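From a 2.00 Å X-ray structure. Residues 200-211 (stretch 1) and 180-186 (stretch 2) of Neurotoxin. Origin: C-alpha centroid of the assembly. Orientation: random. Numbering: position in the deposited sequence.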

ATOM      1  N   ASN A 200     -11.181 -17.217   3.136  1.00 45.36           N
ATOM      2  CA  ASN A 200     -10.184 -17.455   2.104  1.00 46.29           C
ATOM      3  C   ASN A 200      -9.386 -16.182   1.823  1.00 44.75           C
ATOM      4  O   ASN A 200      -9.928 -15.196   1.326  1.00 44.02           O
ATOM      5  CB  ASN A 200     -10.870 -17.929   0.823  1.00 49.70           C
ATOM      6  CG  ASN A 200     -11.867 -16.913   0.293  1.00 53.65           C
ATOM      7  OD1 ASN A 200     -12.760 -16.456   1.018  1.00 55.21           O
ATOM      8  ND2 ASN A 200     -11.724 -16.557  -0.979  1.00 54.88           N
ATOM      9  N   ILE A 201      -8.101 -16.207   2.160  1.00 41.63           N
ATOM     10  CA  ILE A 201      -7.252 -15.048   1.954  1.00 37.85           C
ATOM     11  C   ILE A 201      -6.145 -15.293   0.934  1.00 35.09           C
ATOM     12  O   ILE A 201      -5.765 -16.438   0.665  1.00 32.51           O
ATOM     13  CB  ILE A 201      -6.601 -14.589   3.277  1.00 38.75           C
ATOM     14  CG1 ILE A 201      -5.793 -15.733   3.889  1.00 39.18           C
ATOM     15  CG2 ILE A 201      -7.671 -14.124   4.246  1.00 39.53           C
ATOM     16  CD1 ILE A 201      -5.134 -15.379   5.216  1.00 39.43           C
ATOM     17  N   ASN A 202      -5.638 -14.205   0.360  1.00 32.38           N
ATOM     18  CA  ASN A 202      -4.556 -14.282  -0.614  1.00 30.74           C
ATOM     19  C   ASN A 202      -3.348 -13.505  -0.121  1.00 29.70           C
ATOM     20  O   ASN A 202      -3.461 -12.604   0.713  1.00 27.58           O
ATOM     21  CB  ASN A 202      -4.978 -13.722  -1.972  1.00 31.96           C
ATOM     22  CG  ASN A 202      -6.010 -14.585  -2.660  1.00 33.70           C
ATOM     23  OD1 ASN A 202      -7.199 -14.279  -2.648  1.00 36.66           O
ATOM     24  ND2 ASN A 202      -5.558 -15.678  -3.258  1.00 34.32           N
ATOM     25  N   MET A 203      -2.192 -13.871  -0.659  1.00 28.37           N
ATOM     26  CA  MET A 203      -0.936 -13.241  -0.312  1.00 27.79           C
ATOM     27  C   MET A 203      -0.107 -13.073  -1.575  1.00 26.19           C
ATOM     28  O   MET A 203      -0.070 -13.960  -2.431  1.00 26.39           O
ATOM     29  CB  MET A 203      -0.188 -14.114   0.694  1.00 29.54           C
ATOM     30  CG  MET A 203       1.251 -13.715   0.962  1.00 31.41           C
ATOM     31  SD  MET A 203       1.974 -14.754   2.264  1.00 32.34           S
ATOM     32  CE  MET A 203       2.257 -16.268   1.371  1.00 32.12           C
ATOM     33  N   TRP A 204       0.540 -11.920  -1.692  1.00 24.90           N
ATOM     34  CA  TRP A 204       1.396 -11.621  -2.832  1.00 24.03           C
ATOM     35  C   TRP A 204       2.784 -11.335  -2.275  1.00 23.89           C
ATOM     36  O   TRP A 204       2.919 -10.583  -1.315  1.00 21.49           O
ATOM     37  CB  TRP A 204       0.906 -10.379  -3.578  1.00 25.03           C
ATOM     38  CG  TRP A 204      -0.387 -10.540  -4.317  1.00 25.34           C
ATOM     39  CD1 TRP A 204      -0.548 -10.831  -5.643  1.00 26.16           C
ATOM     40  CD2 TRP A 204      -1.699 -10.387  -3.777  1.00 24.82           C
ATOM     41  NE1 TRP A 204      -1.885 -10.863  -5.961  1.00 25.63           N
ATOM     42  CE2 TRP A 204      -2.614 -10.594  -4.832  1.00 26.26           C
ATOM     43  CE3 TRP A 204      -2.196 -10.093  -2.498  1.00 25.76           C
ATOM     44  CZ2 TRP A 204      -4.000 -10.516  -4.649  1.00 26.80           C
ATOM     45  CZ3 TRP A 204      -3.574 -10.015  -2.316  1.00 26.17           C
ATOM     46  CH2 TRP A 204      -4.460 -10.227  -3.389  1.00 26.05           C
ATOM     47  N   ILE A 205       3.810 -11.933  -2.871  1.00 23.44           N
ATOM     48  CA  ILE A 205       5.178 -11.707  -2.425  1.00 24.50           C
ATOM     49  C   ILE A 205       6.006 -11.217  -3.595  1.00 25.09           C
ATOM     50  O   ILE A 205       5.822 -11.656  -4.729  1.00 26.35           O
ATOM     51  CB  ILE A 205       5.828 -12.986  -1.874  1.00 24.78           C
ATOM     52  CG1 ILE A 205       5.131 -13.415  -0.582  1.00 26.98           C
ATOM     53  CG2 ILE A 205       7.317 -12.750  -1.641  1.00 23.90           C
ATOM     54  CD1 ILE A 205       5.231 -12.396   0.537  1.00 28.47           C
ATOM     55  N   ARG A 206       6.939 -10.325  -3.308  1.00 24.81           N
ATOM     56  CA  ARG A 206       7.780  -9.758  -4.340  1.00 26.45           C
ATOM     57  C   ARG A 206       9.187  -9.491  -3.786  1.00 26.18           C
ATOM     58  O   ARG A 206       9.332  -8.989  -2.677  1.00 25.56           O
ATOM     59  CB  ARG A 206       7.116  -8.465  -4.824  1.00 28.34           C
ATOM     60  CG  ARG A 206       7.982  -7.583  -5.648  1.00 29.89           C
ATOM     61  CD  ARG A 206       7.663  -6.132  -5.391  1.00 31.20           C
ATOM     62  NE  ARG A 206       8.889  -5.376  -5.556  1.00 34.34           N
ATOM     63  CZ  ARG A 206       8.990  -4.057  -5.543  1.00 32.50           C
ATOM     64  NH1 ARG A 206      10.186  -3.524  -5.705  1.00 37.45           N
ATOM     65  NH2 ARG A 206       7.928  -3.282  -5.377  1.00 30.81           N
ATOM     66  N   ASP A 207      10.211  -9.854  -4.556  1.00 27.09           N
ATOM     67  CA  ASP A 207      11.612  -9.645  -4.178  1.00 27.51           C
ATOM     68  C   ASP A 207      11.992 -10.068  -2.755  1.00 26.28           C
ATOM     69  O   ASP A 207      12.296  -9.233  -1.905  1.00 26.29           O
ATOM     70  CB  ASP A 207      11.994  -8.173  -4.392  1.00 29.17           C
ATOM     71  CG  ASP A 207      12.005  -7.780  -5.864  1.00 32.21           C
ATOM     72  OD1 ASP A 207      12.746  -8.412  -6.643  1.00 33.82           O
ATOM     73  OD2 ASP A 207      11.276  -6.841  -6.247  1.00 32.87           O
ATOM     74  N   PHE A 208      11.980 -11.371  -2.504  1.00 26.49           N
ATOM     75  CA  PHE A 208      12.335 -11.902  -1.194  1.00 25.15           C
ATOM     76  C   PHE A 208      13.856 -12.068  -1.149  1.00 25.06           C
ATOM     77  O   PHE A 208      14.420 -12.880  -1.887  1.00 22.76           O
ATOM     78  CB  PHE A 208      11.664 -13.259  -0.977  1.00 22.71           C
ATOM     79  CG  PHE A 208      11.877 -13.827   0.395  1.00 22.91           C
ATOM     80  CD1 PHE A 208      10.991 -13.535   1.429  1.00 22.42           C
ATOM     81  CD2 PHE A 208      12.968 -14.654   0.658  1.00 23.37           C
ATOM     82  CE1 PHE A 208      11.187 -14.056   2.706  1.00 20.85           C
ATOM     83  CE2 PHE A 208      13.176 -15.184   1.936  1.00 21.83           C
ATOM     84  CZ  PHE A 208      12.284 -14.883   2.960  1.00 23.19           C
ATOM     85  N   TYR A 209      14.509 -11.298  -0.283  1.00 25.17           N
ATOM     86  CA  TYR A 209      15.964 -11.343  -0.152  1.00 25.77           C
ATOM     87  C   TYR A 209      16.430 -11.752   1.245  1.00 26.78           C
ATOM     88  O   TYR A 209      15.714 -11.578   2.229  1.00 26.72           O
ATOM     89  CB  TYR A 209      16.570  -9.963  -0.424  1.00 26.94           C
ATOM     90  CG  TYR A 209      16.275  -9.326  -1.763  1.00 28.44           C
ATOM     91  CD1 TYR A 209      16.605  -7.987  -1.985  1.00 31.11           C
ATOM     92  CD2 TYR A 209      15.705 -10.045  -2.813  1.00 30.63           C
ATOM     93  CE1 TYR A 209      16.376  -7.375  -3.214  1.00 30.20           C
ATOM     94  CE2 TYR A 209      15.472  -9.438  -4.058  1.00 29.50           C
ATOM     95  CZ  TYR A 209      15.812  -8.101  -4.242  1.00 30.88           C
ATOM     96  OH  TYR A 209      15.581  -7.477  -5.447  1.00 33.41           O
ATOM     97  N   ILE A 210      17.644 -12.288   1.319  1.00 26.92           N
ATOM     98  CA  ILE A 210      18.258 -12.640   2.593  1.00 26.39           C
ATOM     99  C   ILE A 210      19.715 -12.183   2.505  1.00 27.95           C
ATOM    100  O   ILE A 210      20.416 -12.486   1.532  1.00 28.04           O
ATOM    101  CB  ILE A 210      18.197 -14.155   2.896  1.00 25.34           C
ATOM    102  CG1 ILE A 210      16.745 -14.580   3.142  1.00 25.73           C
ATOM    103  CG2 ILE A 210      19.029 -14.463   4.144  1.00 25.22           C
ATOM    104  CD1 ILE A 210      16.571 -16.035   3.519  1.00 25.05           C
ATOM    105  N   PHE A 211      20.151 -11.433   3.512  1.00 28.24           N
ATOM    106  CA  PHE A 211      21.509 -10.903   3.560  1.00 29.09           C
ATOM    107  C   PHE A 211      22.291 -11.515   4.720  1.00 30.65           C
ATOM    108  O   PHE A 211      21.753 -11.708   5.812  1.00 30.89           O
ATOM    109  CB  PHE A 211      21.469  -9.383   3.735  1.00 28.59           C
ATOM    110  CG  PHE A 211      20.817  -8.654   2.597  1.00 30.15           C
ATOM    111  CD1 PHE A 211      21.565  -8.240   1.501  1.00 30.53           C
ATOM    112  CD2 PHE A 211      19.451  -8.379   2.621  1.00 28.38           C
ATOM    113  CE1 PHE A 211      20.965  -7.561   0.442  1.00 31.75           C
ATOM    114  CE2 PHE A 211      18.840  -7.702   1.570  1.00 30.13           C
ATOM    115  CZ  PHE A 211      19.598  -7.292   0.478  1.00 31.16           C
TER
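Stretch 2, residues 180-186: TITFQMN

Stretch 2, residues 180-186, is an extended strand throughout, and the strand continues later in the chain. It packs over the strand formed by residues 202-211 of stretch 1. The two run nearly antiparallel, with 162° between their N-to-C directions. Their axes come no closer than 8.5 Å. That spacing is too wide for backbone pairing, and no hydrogen bond joins the two stretches. The contact is made mainly by apolar side chains and buries 421 Å², both sides summed.

The CA of M203 is 8.0 Å from the CA of M185, and the CA of I205 is 9.1 Å from the CA of F183. Further along, I181 falls near F208 and I210. In stretch 2 the side chains alternate, as expected for a strand. I181, F183 and M185 have CA-to-CB bonds directed toward stretch 1. The side chains of T180, T182 and N186 are out of reach of it, and the CA-to-CB bond of Q184 points away.

M185 has the largest covered area, 106 Å². Its side chain is m at chi1, t at chi2 and p at chi3. Its SD lies 3.6 Å from CB of M203 and 4.0 Å from the backbone C of N202. Its CE reaches CD1 of I201 at 3.5 Å. The CA-to-CB bond of I201 points sideways, but the end of its side chain comes nearer and so meets this methyl.

F183 comes next, with 83 Å² covered. Its ring packs edge-to-face with the ring of F208. The edge of F183 is directed toward one face of F208, the planes stand at 86°, and the centroids are 4.8 Å apart. The closest pair is CZ of F183 and CG of F208, at 3.5 Å. F183 also touches I205, more loosely: its CE1 is 4.3 Å from CG2 of I205.

M203 has 61 Å² covered, the most in stretch 1. Its CA-to-CB bond points toward stretch 2, which places CB against the sulfur of M185.

I181 completes the row. Its CD1 lies 3.7 Å from CD1 of I210 and 4.2 Å from CE2 of F208.

Alternation in stretch 1 is interrupted at D207, where phi and psi are 47° and 69°. The CA-to-CB bonds of M203 and I205 point toward stretch 2 before this residue, and those of F208 and I210 after it. D207 itself is out of reach of stretch 2. Its OD2 forms a salt bridge with NE of R206, at 2.9 Å.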

ATOM      1  N   THR A 180      15.805 -24.851   3.988  1.00 35.13           N
ATOM      2  CA  THR A 180      14.583 -24.857   3.193  1.00 34.19           C
ATOM      3  C   THR A 180      13.597 -23.800   3.679  1.00 31.06           C
ATOM      4  O   THR A 180      13.362 -23.664   4.874  1.00 29.24           O
ATOM      5  CB  THR A 180      13.884 -26.237   3.241  1.00 35.31           C
ATOM      6  OG1 THR A 180      14.706 -27.211   2.588  1.00 38.18           O
ATOM      7  CG2 THR A 180      12.529 -26.181   2.544  1.00 35.52           C
ATOM      8  N   ILE A 181      13.036 -23.047   2.736  1.00 30.85           N
ATOM      9  CA  ILE A 181      12.055 -22.013   3.053  1.00 29.27           C
ATOM     10  C   ILE A 181      10.804 -22.323   2.240  1.00 28.05           C
ATOM     11  O   ILE A 181      10.861 -22.443   1.014  1.00 27.07           O
ATOM     12  CB  ILE A 181      12.564 -20.603   2.679  1.00 29.33           C
ATOM     13  CG1 ILE A 181      13.875 -20.316   3.407  1.00 28.06           C
ATOM     14  CG2 ILE A 181      11.519 -19.545   3.072  1.00 28.97           C
ATOM     15  CD1 ILE A 181      14.554 -19.054   2.950  1.00 30.28           C
ATOM     16  N   THR A 182       9.680 -22.462   2.929  1.00 27.36           N
ATOM     17  CA  THR A 182       8.424 -22.785   2.275  1.00 28.33           C
ATOM     18  C   THR A 182       7.399 -21.658   2.367  1.00 28.35           C
ATOM     19  O   THR A 182       6.976 -21.274   3.463  1.00 27.89           O
ATOM     20  CB  THR A 182       7.803 -24.056   2.890  1.00 30.41           C
ATOM     21  OG1 THR A 182       8.713 -25.155   2.739  1.00 33.22           O
ATOM     22  CG2 THR A 182       6.490 -24.392   2.208  1.00 29.42           C
ATOM     23  N   PHE A 183       7.015 -21.133   1.206  1.00 27.14           N
ATOM     24  CA  PHE A 183       6.012 -20.074   1.111  1.00 27.81           C
ATOM     25  C   PHE A 183       4.668 -20.764   0.879  1.00 27.84           C
ATOM     26  O   PHE A 183       4.445 -21.365  -0.173  1.00 26.90           O
ATOM     27  CB  PHE A 183       6.317 -19.146  -0.072  1.00 26.38           C
ATOM     28  CG  PHE A 183       7.554 -18.307   0.108  1.00 26.95           C
ATOM     29  CD1 PHE A 183       7.455 -16.956   0.443  1.00 25.29           C
ATOM     30  CD2 PHE A 183       8.819 -18.860  -0.079  1.00 27.03           C
ATOM     31  CE1 PHE A 183       8.596 -16.170   0.582  1.00 25.95           C
ATOM     32  CE2 PHE A 183       9.969 -18.078   0.060  1.00 27.80           C
ATOM     33  CZ  PHE A 183       9.858 -16.733   0.390  1.00 26.15           C
ATOM     34  N   GLN A 184       3.781 -20.694   1.864  1.00 28.25           N
ATOM     35  CA  GLN A 184       2.478 -21.331   1.748  1.00 29.62           C
ATOM     36  C   GLN A 184       1.603 -20.889   2.907  1.00 30.52           C
ATOM     37  O   GLN A 184       2.056 -20.821   4.048  1.00 30.84           O
ATOM     38  CB  GLN A 184       2.637 -22.860   1.760  1.00 30.92           C
ATOM     39  CG  GLN A 184       1.327 -23.638   1.705  1.00 34.49           C
ATOM     40  CD  GLN A 184       1.543 -25.148   1.621  1.00 36.49           C
ATOM     41  OE1 GLN A 184       2.180 -25.747   2.487  1.00 35.93           O
ATOM     42  NE2 GLN A 184       1.008 -25.765   0.570  1.00 38.39           N
ATOM     43  N   MET A 185       0.347 -20.577   2.611  1.00 30.84           N
ATOM     44  CA  MET A 185      -0.578 -20.143   3.644  1.00 32.78           C
ATOM     45  C   MET A 185      -1.217 -21.339   4.339  1.00 32.36           C
ATOM     46  O   MET A 185      -2.164 -21.949   3.823  1.00 31.97           O
ATOM     47  CB  MET A 185      -1.640 -19.239   3.032  1.00 32.74           C
ATOM     48  CG  MET A 185      -1.026 -18.102   2.248  1.00 37.72           C
ATOM     49  SD  MET A 185      -2.218 -16.870   1.793  1.00 40.79           S
ATOM     50  CE  MET A 185      -2.297 -15.925   3.313  1.00 42.24           C
ATOM     51  N   ASN A 186      -0.683 -21.667   5.513  1.00 31.30           N
ATOM     52  CA  ASN A 186      -1.173 -22.795   6.293  1.00 31.75           C
ATOM     53  C   ASN A 186      -1.813 -22.371   7.602  1.00 30.64           C
ATOM     54  O   ASN A 186      -1.186 -21.725   8.444  1.00 29.71           O
ATOM     55  CB  ASN A 186      -0.039 -23.778   6.577  1.00 31.92           C
ATOM     56  CG  ASN A 186       0.592 -24.312   5.314  1.00 32.25           C
ATOM     57  OD1 ASN A 186      -0.102 -24.634   4.353  1.00 33.02           O
ATOM     58  ND2 ASN A 186       1.916 -24.422   5.312  1.00 33.84           N
TER